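Local coordinates for mitochondrial RNA-binding protein 1 (Trypanosoma brucei, PDB 2GIA) that pairs with its partner MRP2 in a guide-RNA binding complex that probably acts as an RNA matchmaker in mitochondrial RNA editing, at residues 78-83 against 97-102; 102-107 against 127-132. All coordinates share one frame; numbering follows the deposited sequence.

Overall arrangement
Contacts 1 and 2 sit in series along the chain on the same antiparallel sheet, sharing S102, with centres about 10 Å apart. In contact 1 the end of helix 71-81 packs on strand 96-101; in contact 2 the next strand, 105-109, pairs with the end of strand 121-128 where helix 130-145 starts. Strands 96-101 and 105-109 are neighbours in the sheet, joined by a probable hydrogen bond of 3.0 Å between H107 N and E100 O. Y106 links the contacts directly: its ring lies nearly parallel to that of F99 (planes at about 5°), with Y106 CD1 3.6 Å from F99 CZ. The MRP2 chain reaches both, L174 of MRP2 packing on V78 and R112 of MRP2 on Y106 and A132.

Contact 1: 78-83 against 97-102; sequences VGVCKE and LDFEKS
V80 on the last turn of helix 71-81, set against F99 of strand 96-101, makes the apolar half of this contact, and K101 against C81 and E83 the polar half. The packed side is led by one methyl: with V80 CG1 anti to the backbone N (chi1 164°), it lies 3.6 Å from F99 CE1, the valine crossing the ring obliquely. V80 CB and CG2 also lie along the ring, 3.7 and 4.0 Å from F99 CD1. V80 CG1 meets the strand backbone too, 3.7 Å from K101 N. L135 of helix 130-145 also touches F99, so this half belongs to the buried layer between helices and sheet.

Toward solvent the contact becomes looser and charged. K101 is extended, with CG anti to the backbone N (chi1 -174°), and its aliphatic part runs past V80 to the helix end. There K101 NZ donates to C81 O at 2.8 Å, in the carbonyl plane, and to E83 OE1 at 2.9 Å in a salt bridge that uses the anti lone pair of the carboxylate. E83, with positive phi, closes a Schellman motif; Y106 OH adds a weak bond to NZ. A cation at the C-terminal end of a helix, gripped by a carbonyl and a carboxylate, would probably be stabilised in its charged form.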
loop_
_atom_site.group_PDB
_atom_site.type_symbol
_atom_site.label_atom_id
_atom_site.label_comp_id
_atom_site.label_asym_id
_atom_site.label_seq_id
_atom_site.Cartn_x
_atom_site.Cartn_y
_atom_site.Cartn_z
ATOM N N VAL B 78 8.325 -10.822 4.013
ATOM C CA VAL B 78 8.256 -9.673 3.110
ATOM C C VAL B 78 9.706 -9.228 2.803
ATOM O O VAL B 78 10.031 -8.903 1.653
ATOM C CB VAL B 78 7.437 -8.524 3.750
ATOM C CG1 VAL B 78 7.545 -7.252 2.880
ATOM C CG2 VAL B 78 5.964 -8.981 3.802
ATOM N N GLY B 79 10.566 -9.240 3.819
ATOM C CA GLY B 79 11.960 -8.895 3.604
ATOM C C GLY B 79 12.638 -9.795 2.558
ATOM O O GLY B 79 13.524 -9.342 1.800
ATOM N N VAL B 80 12.267 -11.075 2.514
ATOM C CA VAL B 80 12.833 -11.990 1.505
ATOM C C VAL B 80 12.289 -11.582 0.136
ATOM O O VAL B 80 13.015 -11.573 -0.858
ATOM C CB VAL B 80 12.431 -13.498 1.798
ATOM C CG1 VAL B 80 12.686 -14.390 0.536
ATOM C CG2 VAL B 80 13.238 -14.032 2.958
ATOM N N CYS B 81 11.006 -11.236 0.077
ATOM C CA CYS B 81 10.420 -10.805 -1.205
ATOM C C CYS B 81 11.125 -9.561 -1.751
ATOM O O CYS B 81 11.330 -9.405 -2.984
ATOM C CB CYS B 81 8.936 -10.442 -1.014
ATOM S SG CYS B 81 7.907 -11.943 -0.767
ATOM N N LYS B 82 11.463 -8.681 -0.811
ATOM C CA LYS B 82 12.112 -7.393 -1.114
ATOM C C LYS B 82 13.612 -7.516 -1.275
ATOM O O LYS B 82 14.296 -6.525 -1.577
ATOM C CB LYS B 82 11.771 -6.417 0.011
ATOM C CG LYS B 82 10.340 -5.867 -0.126
ATOM C CD LYS B 82 9.952 -4.974 1.050
ATOM C CE LYS B 82 8.607 -4.295 0.775
ATOM N NZ LYS B 82 8.709 -3.439 -0.460
ATOM N N GLU B 83 14.114 -8.734 -1.076
ATOM C CA GLU B 83 15.530 -9.039 -1.204
ATOM C C GLU B 83 16.406 -8.335 -0.164
ATOM O O GLU B 83 17.545 -7.983 -0.438
ATOM C CB GLU B 83 16.007 -8.715 -2.644
ATOM C CG GLU B 83 15.141 -9.422 -3.676
ATOM C CD GLU B 83 15.496 -9.143 -5.125
ATOM O OE1 GLU B 83 14.799 -9.697 -5.991
ATOM O OE2 GLU B 83 16.449 -8.385 -5.410
ATOM N N LEU B 97 11.437 -24.642 8.995
ATOM C CA LEU B 97 11.154 -24.256 7.623
ATOM C C LEU B 97 12.007 -23.107 7.169
ATOM O O LEU B 97 12.254 -22.164 7.926
ATOM C CB LEU B 97 9.653 -23.817 7.497
ATOM C CG LEU B 97 8.548 -24.870 7.562
ATOM C CD1 LEU B 97 7.106 -24.242 7.592
ATOM C CD2 LEU B 97 8.728 -25.751 6.341
ATOM N N ASP B 98 12.451 -23.187 5.919
ATOM C CA ASP B 98 13.200 -22.094 5.304
ATOM C C ASP B 98 12.315 -21.480 4.225
ATOM O O ASP B 98 11.639 -22.214 3.464
ATOM C CB ASP B 98 14.462 -22.600 4.559
ATOM C CG ASP B 98 15.645 -22.853 5.498
ATOM O OD1 ASP B 98 15.484 -22.659 6.711
ATOM O OD2 ASP B 98 16.721 -23.253 5.012
ATOM N N PHE B 99 12.376 -20.161 4.098
ATOM C CA PHE B 99 11.652 -19.499 3.016
ATOM C C PHE B 99 12.731 -18.729 2.234
ATOM O O PHE B 99 13.476 -17.912 2.826
ATOM C CB PHE B 99 10.625 -18.478 3.579
ATOM C CG PHE B 99 9.870 -17.733 2.508
ATOM C CD1 PHE B 99 10.159 -16.398 2.228
ATOM C CD2 PHE B 99 8.818 -18.375 1.803
ATOM C CE1 PHE B 99 9.404 -15.692 1.256
ATOM C CE2 PHE B 99 8.049 -17.688 0.825
ATOM C CZ PHE B 99 8.336 -16.336 0.545
ATOM N N GLU B 100 12.809 -18.943 0.913
ATOM C CA GLU B 100 13.815 -18.203 0.148
ATOM C C GLU B 100 13.313 -17.842 -1.237
ATOM O O GLU B 100 12.356 -18.450 -1.747
ATOM C CB GLU B 100 15.116 -19.003 0.039
ATOM C CG GLU B 100 14.935 -20.426 -0.409
ATOM C CD GLU B 100 16.215 -21.246 -0.127
ATOM O OE1 GLU B 100 16.103 -22.341 0.407
ATOM O OE2 GLU B 100 17.332 -20.785 -0.437
ATOM N N LYS B 101 13.955 -16.858 -1.848
ATOM C CA LYS B 101 13.542 -16.388 -3.176
ATOM C C LYS B 101 14.350 -17.124 -4.219
ATOM O O LYS B 101 15.558 -17.279 -4.053
ATOM C CB LYS B 101 13.758 -14.865 -3.293
ATOM C CG LYS B 101 13.218 -14.223 -4.610
ATOM C CD LYS B 101 13.110 -12.709 -4.456
ATOM C CE LYS B 101 12.359 -12.066 -5.634
ATOM N NZ LYS B 101 12.176 -10.633 -5.314
ATOM N N SER B 102 13.679 -17.644 -5.247
ATOM C CA SER B 102 14.358 -18.374 -6.316
ATOM C C SER B 102 14.233 -17.579 -7.624
ATOM O O SER B 102 13.594 -16.526 -7.657
ATOM C CB SER B 102 13.719 -19.742 -6.496
ATOM O OG SER B 102 12.433 -19.607 -7.065
#

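Contact 2: 102-107 against 127-132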
loop_
_atom_site.group_PDB
_atom_site.type_symbol
_atom_site.label_atom_id
_atom_site.label_comp_id
_atom_site.label_asym_id
_atom_site.label_seq_id
_atom_site.Cartn_x
_atom_site.Cartn_y
_atom_site.Cartn_z
ATOM N N SER B 102 13.679 -17.644 -5.247
ATOM C CA SER B 102 14.358 -18.374 -6.316
ATOM C C SER B 102 14.233 -17.579 -7.624
ATOM O O SER B 102 13.594 -16.526 -7.657
ATOM C CB SER B 102 13.719 -19.742 -6.496
ATOM O OG SER B 102 12.433 -19.607 -7.065
ATOM N N ALA B 103 14.828 -18.085 -8.704
ATOM C CA ALA B 103 14.744 -17.409 -9.995
ATOM C C ALA B 103 13.311 -17.427 -10.504
ATOM O O ALA B 103 12.887 -16.479 -11.137
ATOM C CB ALA B 103 15.672 -18.087 -11.040
ATOM N N GLN B 104 12.564 -18.492 -10.234
ATOM C CA GLN B 104 11.174 -18.556 -10.713
ATOM C C GLN B 104 10.103 -18.040 -9.732
ATOM O O GLN B 104 8.952 -17.764 -10.135
ATOM C CB GLN B 104 10.823 -19.989 -11.090
ATOM C CG GLN B 104 11.693 -20.580 -12.195
ATOM C CD GLN B 104 11.500 -19.862 -13.513
ATOM O OE1 GLN B 104 10.364 -19.681 -13.971
ATOM N NE2 GLN B 104 12.605 -19.446 -14.136
ATOM N N GLY B 105 10.470 -17.899 -8.458
ATOM C CA GLY B 105 9.494 -17.460 -7.478
ATOM C C GLY B 105 9.973 -17.615 -6.056
ATOM O O GLY B 105 11.020 -17.036 -5.693
ATOM N N TYR B 106 9.235 -18.382 -5.248
ATOM C CA TYR B 106 9.610 -18.582 -3.843
ATOM C C TYR B 106 9.504 -20.050 -3.479
ATOM O O TYR B 106 8.702 -20.780 -4.065
ATOM C CB TYR B 106 8.712 -17.731 -2.915
ATOM C CG TYR B 106 8.896 -16.244 -3.181
ATOM C CD1 TYR B 106 9.924 -15.518 -2.553
ATOM C CD2 TYR B 106 8.081 -15.586 -4.074
ATOM C CE1 TYR B 106 10.131 -14.147 -2.832
ATOM C CE2 TYR B 106 8.280 -14.193 -4.367
ATOM C CZ TYR B 106 9.300 -13.500 -3.743
ATOM O OH TYR B 106 9.472 -12.158 -4.003
ATOM N N HIS B 107 10.300 -20.468 -2.495
ATOM C CA HIS B 107 10.322 -21.879 -2.108
ATOM C C HIS B 107 10.246 -21.913 -0.591
ATOM O O HIS B 107 11.061 -21.284 0.091
ATOM C CB HIS B 107 11.656 -22.475 -2.601
ATOM C CG HIS B 107 11.797 -23.953 -2.389
ATOM N ND1 HIS B 107 13.000 -24.608 -2.544
ATOM C CD2 HIS B 107 10.883 -24.901 -2.076
ATOM C CE1 HIS B 107 12.822 -25.910 -2.335
ATOM N NE2 HIS B 107 11.546 -26.110 -2.052
ATOM N N PHE B 127 6.066 -21.251 -5.083
ATOM C CA PHE B 127 5.067 -20.266 -5.568
ATOM C C PHE B 127 5.836 -19.627 -6.702
ATOM O O PHE B 127 6.615 -18.687 -6.481
ATOM C CB PHE B 127 4.803 -19.242 -4.465
ATOM C CG PHE B 127 4.204 -19.870 -3.194
ATOM C CD1 PHE B 127 2.823 -19.979 -3.052
ATOM C CD2 PHE B 127 5.034 -20.345 -2.177
ATOM C CE1 PHE B 127 2.257 -20.559 -1.888
ATOM C CE2 PHE B 127 4.479 -20.929 -0.995
ATOM C CZ PHE B 127 3.105 -21.032 -0.858
ATOM N N ASP B 128 5.584 -20.105 -7.911
ATOM C CA ASP B 128 6.321 -19.619 -9.081
ATOM C C ASP B 128 5.467 -18.815 -10.056
ATOM O O ASP B 128 4.248 -18.953 -10.079
ATOM C CB ASP B 128 6.953 -20.822 -9.827
ATOM C CG ASP B 128 8.122 -21.442 -9.056
ATOM O OD1 ASP B 128 8.615 -20.797 -8.108
ATOM O OD2 ASP B 128 8.562 -22.557 -9.410
ATOM N N ASN B 129 6.126 -17.997 -10.864
ATOM C CA ASN B 129 5.418 -17.201 -11.862
ATOM C C ASN B 129 4.263 -16.380 -11.276
ATOM O O ASN B 129 4.466 -15.661 -10.296
ATOM C CB ASN B 129 4.950 -18.146 -12.973
ATOM C CG ASN B 129 6.099 -18.968 -13.491
ATOM O OD1 ASN B 129 7.164 -18.423 -13.796
ATOM N ND2 ASN B 129 5.924 -20.267 -13.549
ATOM N N HIS B 130 3.069 -16.454 -11.855
ATOM C CA HIS B 130 1.982 -15.606 -11.338
ATOM C C HIS B 130 1.629 -15.937 -9.885
ATOM O O HIS B 130 1.087 -15.082 -9.181
ATOM C CB HIS B 130 0.728 -15.680 -12.246
ATOM C CG HIS B 130 0.132 -17.047 -12.324
ATOM N ND1 HIS B 130 -0.915 -17.451 -11.527
ATOM C CD2 HIS B 130 0.448 -18.111 -13.099
ATOM C CE1 HIS B 130 -1.223 -18.704 -11.807
ATOM N NE2 HIS B 130 -0.408 -19.129 -12.758
ATOM N N PHE B 131 1.933 -17.161 -9.415
ATOM C CA PHE B 131 1.657 -17.474 -8.009
ATOM C C PHE B 131 2.704 -16.776 -7.115
ATOM O O PHE B 131 2.454 -16.549 -5.951
ATOM C CB PHE B 131 1.733 -18.999 -7.731
ATOM C CG PHE B 131 0.640 -19.783 -8.400
ATOM C CD1 PHE B 131 -0.678 -19.593 -8.051
ATOM C CD2 PHE B 131 0.948 -20.690 -9.410
ATOM C CE1 PHE B 131 -1.711 -20.316 -8.715
ATOM C CE2 PHE B 131 -0.070 -21.407 -10.067
ATOM C CZ PHE B 131 -1.391 -21.207 -9.705
ATOM N N ALA B 132 3.895 -16.503 -7.646
ATOM C CA ALA B 132 4.896 -15.757 -6.853
ATOM C C ALA B 132 4.350 -14.324 -6.681
ATOM O O ALA B 132 4.493 -13.714 -5.624
ATOM C CB ALA B 132 6.253 -15.690 -7.601
HETATM O O HOH W 1 10.725 -21.525 -6.434
HETATM O O HOH W 2 9.031 -15.879 -12.445
#
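Strands 105-109 and 121-128 pair antiparallel, and this contact is the end of that pairing, where the turn into the first strand lies beside the start of helix 130-145. Y106 and F127, side chains on the same face of the sheet, form a hydrogen-bonded pair: F127 N donates to Y106 O at 2.9 Å in the carbonyl plane, whereas Y106 N reaches F127 O, also at 2.9 Å, from above the F127 carbonyl plane. G105 and D128 follow as a non-hydrogen-bonded pair with CA atoms only 4.2 Å apart. The side of G105 CA on which a CB would stand is taken up by F127 O, in a CA-H...O contact, and by D128 OD1. N129 N donates to Q104 O at 2.9 Å in a nearly straight bond (165° at the hydrogen), almost along the C=O axis (C=O...N 162°).

A132 CB, from the first helical turn, packs 3.7 Å from G105 CA and against CD2 of Y106, whose OH is bonded to E136. S102 OG accepts from G105 N in an ST motif. A water bonded to S102 OG donates to D128 OD1 at 2.8 Å and weakly to Y106 O. Backbone bonds thus fix the register, while the water tethers the turn to a carboxylate that is probably ionised.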